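Local coordinates for protein prolyl 4-hydroxylase (Paramecium bursaria Chlorella virus 1, PDB 5C5T) that probably hydroxylates prolyl residues in collagen-like sequences, as a metal- and 2-oxoglutarate-dependent dioxygenase of the 2OG-Fe(II) oxygenase superfamily, at residues 174-179 / 204-209; 152-157 / 194-199. All coordinates share one frame; numbering follows the deposited sequence.

Contact 1: residues 174-179 / 204-209. With ZN (zinc ion), chain D; AKG (2-oxoglutaric acid), chain C.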
ATOM      1  N   PHE A 174     -11.335   5.014   1.511  1.00 11.87           N
ATOM      2  CA  PHE A 174     -11.041   5.575   2.828  1.00 11.74           C
ATOM      3  C   PHE A 174     -12.347   6.153   3.343  1.00 12.32           C
ATOM      4  O   PHE A 174     -12.633   7.346   3.169  1.00 12.57           O
ATOM      5  CB  PHE A 174      -9.941   6.672   2.766  1.00 11.54           C
ATOM      6  CG  PHE A 174      -8.573   6.181   2.318  1.00 11.69           C
ATOM      7  CD1 PHE A 174      -7.612   5.797   3.218  1.00 12.96           C
ATOM      8  CD2 PHE A 174      -8.238   6.178   0.973  1.00 15.93           C
ATOM      9  CE1 PHE A 174      -6.368   5.387   2.791  1.00 13.94           C
ATOM     10  CE2 PHE A 174      -6.992   5.756   0.547  1.00 17.70           C
ATOM     11  CZ  PHE A 174      -6.054   5.360   1.477  1.00 16.46           C
ATOM     12  N   PRO A 175     -13.189   5.316   3.993  1.00 14.22           N
ATOM     13  CA  PRO A 175     -14.557   5.756   4.291  1.00 17.29           C
ATOM     14  C   PRO A 175     -14.656   6.931   5.250  1.00 14.97           C
ATOM     15  O   PRO A 175     -15.575   7.738   5.104  1.00 17.50           O
ATOM     16  CB  PRO A 175     -15.217   4.499   4.892  1.00 21.91           C
ATOM     17  CG  PRO A 175     -14.119   3.601   5.226  1.00 21.00           C
ATOM     18  CD  PRO A 175     -12.961   3.897   4.316  1.00 14.14           C
ATOM     19  N   THR A 176     -13.730   7.048   6.205  1.00 14.70           N
ATOM     20  CA  THR A 176     -13.785   8.132   7.172  1.00 17.12           C
ATOM     21  C   THR A 176     -13.378   9.446   6.506  1.00 16.47           C
ATOM     22  O   THR A 176     -13.825  10.518   6.894  1.00 20.67           O
ATOM     23  CB  THR A 176     -12.898   7.813   8.357  1.00 23.36           C
ATOM     24  OG1 THR A 176     -13.326   6.564   8.904  1.00 19.47           O
ATOM     25  CG2 THR A 176     -12.923   8.950   9.418  1.00 24.32           C
ATOM     26  N   LEU A 177     -12.574   9.365   5.458  1.00 15.42           N
ATOM     27  CA  LEU A 177     -12.194  10.552   4.746  1.00 17.75           C
ATOM     28  C   LEU A 177     -13.111  10.834   3.576  1.00 16.54           C
ATOM     29  O   LEU A 177     -12.953  11.853   2.889  1.00 19.92           O
ATOM     30  CB  LEU A 177     -10.757  10.426   4.269  1.00 17.18           C
ATOM     31  CG  LEU A 177      -9.677  10.291   5.344  1.00 21.58           C
ATOM     32  CD1 LEU A 177      -8.332   9.997   4.679  1.00 26.11           C
ATOM     33  CD2 LEU A 177      -9.572  11.513   6.232  1.00 23.63           C
ATOM     34  N   LYS A 178     -14.092   9.962   3.343  1.00 17.45           N
ATOM     35  CA  LYS A 178     -15.087  10.123   2.263  1.00 16.86           C
ATOM     36  C   LYS A 178     -14.410  10.285   0.932  1.00 21.21           C
ATOM     37  O   LYS A 178     -14.865  11.033   0.075  1.00 19.77           O
ATOM     38  CB  LYS A 178     -16.054  11.306   2.548  1.00 15.32           C
ATOM     39  CG  LYS A 178     -16.941  10.967   3.718  1.00 23.10           C
ATOM     40  CD  LYS A 178     -18.080  11.941   3.886  1.00 24.67           C
ATOM     41  CE  LYS A 178     -18.773  11.724   5.195  1.00 35.94           C
ATOM     42  NZ  LYS A 178     -19.293  10.332   5.269  1.00 43.48           N
ATOM     43  N   THR A 179     -13.367   9.480   0.725  1.00 12.98           N
ATOM     44  CA  THR A 179     -12.702   9.434  -0.552  1.00 15.50           C
ATOM     45  C   THR A 179     -12.381   7.989  -1.021  1.00 15.09           C
ATOM     46  O   THR A 179     -12.051   7.119  -0.232  1.00 14.44           O
ATOM     47  CB  THR A 179     -11.424  10.326  -0.492  1.00 20.57           C
ATOM     48  OG1 THR A 179     -10.907  10.507  -1.819  1.00 37.67           O
ATOM     49  CG2 THR A 179     -10.372   9.705   0.373  1.00 25.86           C
ATOM     50  N   GLU A 204      -8.291   7.660  11.154  1.00 14.44           N
ATOM     51  CA  GLU A 204      -8.735   8.300   9.902  1.00 19.15           C
ATOM     52  C   GLU A 204      -8.405   7.526   8.608  1.00 14.75           C
ATOM     53  O   GLU A 204      -8.996   7.754   7.580  1.00 13.94           O
ATOM     54  CB  GLU A 204      -8.129   9.701   9.795  1.00 18.42           C
ATOM     55  CG  GLU A 204      -8.627  10.669  10.874  1.00 20.94           C
ATOM     56  CD  GLU A 204      -7.841  10.633  12.176  1.00 22.44           C
ATOM     57  OE1 GLU A 204      -6.960   9.764  12.380  1.00 18.11           O
ATOM     58  OE2 GLU A 204      -8.153  11.490  13.034  1.00 28.35           O
ATOM     59  N   THR A 205      -7.424   6.647   8.644  1.00 13.24           N
ATOM     60  CA  THR A 205      -7.035   5.922   7.433  1.00 11.57           C
ATOM     61  C   THR A 205      -7.431   4.474   7.464  1.00 13.66           C
ATOM     62  O   THR A 205      -6.829   3.663   6.772  1.00 12.23           O
ATOM     63  CB  THR A 205      -5.508   6.046   7.176  1.00 11.24           C
ATOM     64  OG1 THR A 205      -4.788   5.601   8.333  1.00 12.58           O
ATOM     65  CG2 THR A 205      -5.150   7.461   6.883  1.00 12.35           C
ATOM     66  N   LEU A 206      -8.536   4.196   8.180  1.00 12.25           N
ATOM     67  CA  LEU A 206      -9.348   2.994   7.903  1.00 13.40           C
ATOM     68  C   LEU A 206      -9.532   2.889   6.387  1.00 13.95           C
ATOM     69  O   LEU A 206      -9.894   3.839   5.741  1.00 13.83           O
ATOM     70  CB  LEU A 206     -10.699   3.086   8.608  1.00 13.75           C
ATOM     71  CG  LEU A 206     -11.731   1.964   8.434  1.00 14.79           C
ATOM     72  CD1 LEU A 206     -11.225   0.751   9.194  1.00 16.70           C
ATOM     73  CD2 LEU A 206     -13.109   2.422   8.949  1.00 20.06           C
ATOM     74  N   HIS A 207      -9.225   1.739   5.833  1.00 11.54           N
ATOM     75  CA  HIS A 207      -9.364   1.608   4.369  1.00 11.26           C
ATOM     76  C   HIS A 207      -9.740   0.186   3.950  1.00 12.85           C
ATOM     77  O   HIS A 207      -9.642  -0.768   4.746  1.00 11.85           O
ATOM     78  CB  HIS A 207      -8.044   2.073   3.701  1.00 12.61           C
ATOM     79  CG  HIS A 207      -6.878   1.214   4.066  1.00 10.63           C
ATOM     80  ND1 HIS A 207      -6.277   1.295   5.307  1.00 10.78           N
ATOM     81  CD2 HIS A 207      -6.275   0.190   3.423  1.00 10.40           C
ATOM     82  CE1 HIS A 207      -5.312   0.391   5.382  1.00 12.93           C
ATOM     83  NE2 HIS A 207      -5.321  -0.319   4.267  1.00 10.97           N
ATOM     84  N   ALA A 208     -10.151   0.061   2.689  1.00 13.72           N
ATOM     85  CA  ALA A 208     -10.573  -1.211   2.120  1.00 11.67           C
ATOM     86  C   ALA A 208     -10.232  -1.263   0.654  1.00 13.32           C
ATOM     87  O   ALA A 208     -10.094  -0.226   0.010  1.00 13.58           O
ATOM     88  CB  ALA A 208     -12.063  -1.382   2.297  1.00 15.38           C
ATOM     89  N   GLY A 209     -10.054  -2.465   0.133  1.00 11.33           N
ATOM     90  CA  GLY A 209     -10.059  -2.646  -1.305  1.00 12.49           C
ATOM     91  C   GLY A 209     -11.447  -3.158  -1.679  1.00 12.89           C
ATOM     92  O   GLY A 209     -11.843  -4.227  -1.241  1.00 15.85           O
TER
HETATM   93 ZN    ZN D 302      -4.557  -2.275   4.172  1.00 12.53          ZN
HETATM   94  C1  AKG C 301      -3.698  -3.835   1.962  1.00 16.23           C
HETATM   95  O1  AKG C 301      -3.151  -4.744   1.266  1.00 13.88           O
HETATM   96  O2  AKG C 301      -3.386  -3.735   3.178  1.00 15.54           O
HETATM   97  C2  AKG C 301      -4.785  -2.984   1.366  1.00 14.15           C
HETATM   98  O5  AKG C 301      -5.473  -2.350   2.119  1.00 13.64           O
HETATM   99  C3  AKG C 301      -4.994  -2.959  -0.157  1.00 13.86           C
HETATM  100  C4  AKG C 301      -6.052  -1.968  -0.571  1.00 15.16           C
HETATM  101  C5  AKG C 301      -6.534  -2.197  -1.980  1.00 16.70           C
HETATM  102  O3  AKG C 301      -6.445  -3.343  -2.503  1.00 15.10           O
HETATM  103  O4  AKG C 301      -7.006  -1.218  -2.634  1.00 14.07           O
HETATM  104  O   HOH W   1     -10.949   6.366   6.077  1.00 12.34           O

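Contact 2: residues 152-157 / 194-199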
ATOM      1  N   GLN A 152       5.699  -1.186  15.038  1.00 17.21           N
ATOM      2  CA  GLN A 152       4.422  -0.792  14.457  1.00 18.63           C
ATOM      3  C   GLN A 152       4.599  -0.279  13.029  1.00 15.67           C
ATOM      4  O   GLN A 152       5.519   0.505  12.776  1.00 14.19           O
ATOM      5  CB  GLN A 152       3.816   0.311  15.305  1.00 17.40           C
ATOM      6  CG  GLN A 152       2.503   0.902  14.807  1.00 15.60           C
ATOM      7  CD  GLN A 152       1.282  -0.027  15.058  1.00 14.99           C
ATOM      8  OE1 GLN A 152       1.218  -1.126  14.552  1.00 17.30           O
ATOM      9  NE2 GLN A 152       0.357   0.426  15.876  1.00 16.09           N
ATOM     10  N   ARG A 153       3.713  -0.678  12.123  1.00 15.30           N
ATOM     11  CA  ARG A 153       3.650  -0.058  10.795  1.00 13.48           C
ATOM     12  C   ARG A 153       3.247   1.423  10.918  1.00 13.32           C
ATOM     13  O   ARG A 153       2.239   1.759  11.527  1.00 13.37           O
ATOM     14  CB  ARG A 153       2.681  -0.783   9.887  1.00 14.51           C
ATOM     15  CG  ARG A 153       3.184  -2.125   9.356  1.00 15.38           C
ATOM     16  CD  ARG A 153       2.211  -2.765   8.442  1.00 15.30           C
ATOM     17  NE  ARG A 153       2.668  -4.060   7.977  1.00 17.82           N
ATOM     18  CZ  ARG A 153       1.864  -5.024   7.548  1.00 25.77           C
ATOM     19  NH1 ARG A 153       0.553  -4.814   7.558  1.00 25.11           N
ATOM     20  NH2 ARG A 153       2.374  -6.191   7.116  1.00 22.53           N
ATOM     21  N   LEU A 154       4.096   2.308  10.407  1.00 13.03           N
ATOM     22  CA  LEU A 154       3.807   3.751  10.467  1.00 13.40           C
ATOM     23  C   LEU A 154       3.132   4.318   9.227  1.00 11.21           C
ATOM     24  O   LEU A 154       2.410   5.318   9.332  1.00 11.20           O
ATOM     25  CB  LEU A 154       5.083   4.501  10.736  1.00 12.60           C
ATOM     26  CG  LEU A 154       5.847   4.104  11.988  1.00 18.12           C
ATOM     27  CD1 LEU A 154       7.115   4.883  12.060  1.00 13.54           C
ATOM     28  CD2 LEU A 154       5.074   4.373  13.225  1.00 20.49           C
ATOM     29  N   ALA A 155       3.370   3.704   8.088  1.00 10.96           N
ATOM     30  CA  ALA A 155       2.861   4.218   6.837  1.00 10.67           C
ATOM     31  C   ALA A 155       2.866   3.129   5.778  1.00 10.44           C
ATOM     32  O   ALA A 155       3.542   2.071   5.911  1.00 10.52           O
ATOM     33  CB  ALA A 155       3.687   5.453   6.387  1.00 10.71           C
ATOM     34  N   THR A 156       2.118   3.389   4.724  1.00 10.27           N
ATOM     35  CA  THR A 156       1.983   2.513   3.573  1.00 11.86           C
ATOM     36  C   THR A 156       2.206   3.254   2.267  1.00  9.82           C
ATOM     37  O   THR A 156       1.622   4.297   2.075  1.00  9.83           O
ATOM     38  CB  THR A 156       0.564   1.891   3.498  1.00 10.63           C
ATOM     39  OG1 THR A 156       0.195   1.239   4.745  1.00 10.87           O
ATOM     40  CG2 THR A 156       0.404   0.906   2.327  1.00 10.07           C
ATOM     41  N   LEU A 157       3.010   2.678   1.351  1.00 10.91           N
ATOM     42  CA  LEU A 157       3.103   3.147  -0.024  1.00 10.79           C
ATOM     43  C   LEU A 157       2.636   1.969  -0.890  1.00 10.08           C
ATOM     44  O   LEU A 157       3.239   0.918  -0.922  1.00 11.21           O
ATOM     45  CB  LEU A 157       4.494   3.652  -0.357  1.00 11.38           C
ATOM     46  CG  LEU A 157       4.499   4.394  -1.703  1.00 13.71           C
ATOM     47  CD1 LEU A 157       5.415   5.618  -1.772  1.00 21.14           C
ATOM     48  CD2 LEU A 157       4.811   3.393  -2.789  1.00 11.87           C
ATOM     49  N   ALA A 194       0.250   5.146  11.460  1.00 14.08           N
ATOM     50  CA  ALA A 194       0.425   5.405  12.887  1.00 14.72           C
ATOM     51  C   ALA A 194       1.398   6.558  13.135  1.00 14.78           C
ATOM     52  O   ALA A 194       2.190   6.937  12.272  1.00 15.26           O
ATOM     53  CB  ALA A 194       0.905   4.112  13.637  1.00 14.33           C
ATOM     54  N   ASP A 195       1.304   7.098  14.349  1.00 16.37           N
ATOM     55  CA  ASP A 195       2.079   8.234  14.782  1.00 14.24           C
ATOM     56  C   ASP A 195       3.506   7.775  15.091  1.00 17.44           C
ATOM     57  O   ASP A 195       3.678   6.860  15.873  1.00 17.13           O
ATOM     58  CB  ASP A 195       1.385   8.825  16.018  1.00 17.04           C
ATOM     59  CG  ASP A 195       2.024  10.090  16.505  1.00 32.18           C
ATOM     60  OD1 ASP A 195       3.271  10.196  16.478  1.00 28.55           O
ATOM     61  OD2 ASP A 195       1.242  10.972  16.933  1.00 36.92           O
ATOM     62  N   PRO A 196       4.527   8.363  14.442  1.00 17.41           N
ATOM     63  CA  PRO A 196       5.895   7.893  14.690  1.00 17.94           C
ATOM     64  C   PRO A 196       6.360   8.026  16.133  1.00 17.61           C
ATOM     65  O   PRO A 196       7.266   7.284  16.497  1.00 23.79           O
ATOM     66  CB  PRO A 196       6.740   8.784  13.774  1.00 20.95           C
ATOM     67  CG  PRO A 196       5.854   9.085  12.650  1.00 16.72           C
ATOM     68  CD  PRO A 196       4.480   9.251  13.265  1.00 15.69           C
ATOM     69  N   VAL A 197       5.764   8.917  16.915  1.00 18.50           N
ATOM     70  CA  VAL A 197       6.201   9.160  18.295  1.00 24.51           C
ATOM     71  C   VAL A 197       5.535   8.146  19.213  1.00 25.94           C
ATOM     72  O   VAL A 197       6.204   7.402  19.923  1.00 28.98           O
ATOM     73  CB  VAL A 197       5.895  10.595  18.729  1.00 31.02           C
ATOM     74  CG1 VAL A 197       6.340  10.804  20.143  1.00 29.12           C
ATOM     75  CG2 VAL A 197       6.596  11.589  17.799  1.00 30.65           C
ATOM     76  N   THR A 198       4.209   8.096  19.179  1.00 18.69           N
ATOM     77  CA  THR A 198       3.457   7.206  20.091  1.00 18.82           C
ATOM     78  C   THR A 198       3.205   5.800  19.562  1.00 20.75           C
ATOM     79  O   THR A 198       2.852   4.875  20.333  1.00 19.28           O
ATOM     80  CB  THR A 198       2.087   7.801  20.416  1.00 24.98           C
ATOM     81  OG1 THR A 198       1.279   7.793  19.226  1.00 20.33           O
ATOM     82  CG2 THR A 198       2.216   9.246  20.963  1.00 27.93           C
ATOM     83  N   ARG A 199       3.330   5.670  18.240  1.00 17.85           N
ATOM     84  CA  ARG A 199       2.915   4.469  17.486  1.00 16.97           C
ATOM     85  C   ARG A 199       1.407   4.095  17.617  1.00 14.78           C
ATOM     86  O   ARG A 199       1.013   3.008  17.216  1.00 14.78           O
ATOM     87  CB  ARG A 199       3.834   3.295  17.866  1.00 17.53           C
ATOM     88  CG  ARG A 199       5.321   3.638  17.639  1.00 20.88           C
ATOM     89  CD  ARG A 199       6.269   2.486  17.988  1.00 25.58           C
ATOM     90  NE  ARG A 199       5.887   1.797  19.231  1.00 23.10           N
ATOM     91  CZ  ARG A 199       6.185   2.225  20.452  1.00 30.36           C
ATOM     92  NH1 ARG A 199       6.867   3.356  20.610  1.00 34.68           N
ATOM     93  NH2 ARG A 199       5.795   1.526  21.516  1.00 35.34           N
TER

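Contact 1: residues 174-179 / 204-209
The side chains of F174 and H207 lie side by side and point the same way, their ring planes inclined at 37° in an oblique pairing, with H207 CB 3.8 Å from F174 CD1. At the edge of the imidazole are T205 O, close to the ring plane, and the keto oxygen O5 of 2-oxoglutarate. The setting is the double-stranded beta-helix of the 2OG-Fe(II) oxygenases: strands 172-174 and 207-209 are antiparallel neighbours in one sheet, and H207 completes the facial metal triad with H138 and D140. F191 meets both rings, edge-to-face in the case of F174.

The H207 side chain stands between its backbone N and carbonyl carbon (chi1 64°), which places the ring at the metal, leading away from the 174-179 turn. Its two nitrogens are then used at once: NE2 binds zinc at 2.1 Å, and ND1 donates to T205 O at 2.8 Å, fixing the rotation of the ring.

No direct hydrogen bond joins the two segments; weaker links do. F174 CA makes a CA-H...O contact to L206 O, and P175 CG packs on L206 CD2 at 4.0 Å where the two side chains cross at about a right angle. L177 lays its CG 3.4 Å from E204 O. The turn itself, between strands 172-174 and 179-181, contains a G1 beta bulge in which K178 and T179 face F174. A single water bridges the segments, accepting from T176 N and donating to both E204 O and L206 O, each of these two oxygens 2.8 Å from the water oxygen.

Contact 2: residues 152-157 / 194-199
L154 and A194 bring the two backbones together, their CA atoms 4.5 Å apart where the start of strand 153-160 passes the loop that follows strand 188-192. A194 N donates to L154 O at 3.0 Å in a nearly straight bond (167° at the hydrogen), although the donor stands above the carbonyl plane. L154 and A155 both face I224 of the neighbouring strand 217-225, a classic beta bulge in the double-stranded beta-helix. On the other side of the contact, D195 OD1 accepts from V197 N in an Asx turn, and R199 N returns to D195 O, closing the loop on itself.

Q152 reaches across with its CG anti to the backbone N (chi1 177°) and a bend at chi2, a shape that turns the amide to R199 O. NE2 donates there at 3.0 Å, with the acceptor in the amide plane, and also to D142 O. The CB atoms of Q152 and R199 meet at 3.9 Å, and A194 CB meets Q152 CG and lies 3.4 Å from R153 O. L154 CD2 lies over the chain at D195 O and P196 CA, while its CD1 faces P196 CB at 4.3 Å.

R199 directs its guanidinium to the carbonyls of C148 and P149. Main-chain oxygens thus accept from both polar side chains, and the buried Q152 amide nitrogen, gripped by two carbonyls, ties the 194-199 loop to the residue that leads into strand 153-160, with no ion pair between the segments.

How the contacts relate
Contacts 1 and 2 do not touch: their centres are about 17 Å apart and their nearest atoms about 6 Å. Their segments alternate along the chain. Strand 188-192 lies beside 153-160 in one sheet, and the loop after it, which includes 194-199, leads on to strand 207-209 in the other. Contact 1 supplies a metal ligand directly, whereas 152-157 acts from the second shell. T156 OG1 is hydrogen-bonded to D140 OD2, and R153, whose NE is salt-bridged to E122 OE1, gives NH1 to D140 O, so contact 2 holds the aspartate that shares zinc with H207. At its nearest, the R153 side chain lies about 6 Å from 2-oxoglutarate and about 7 Å from zinc.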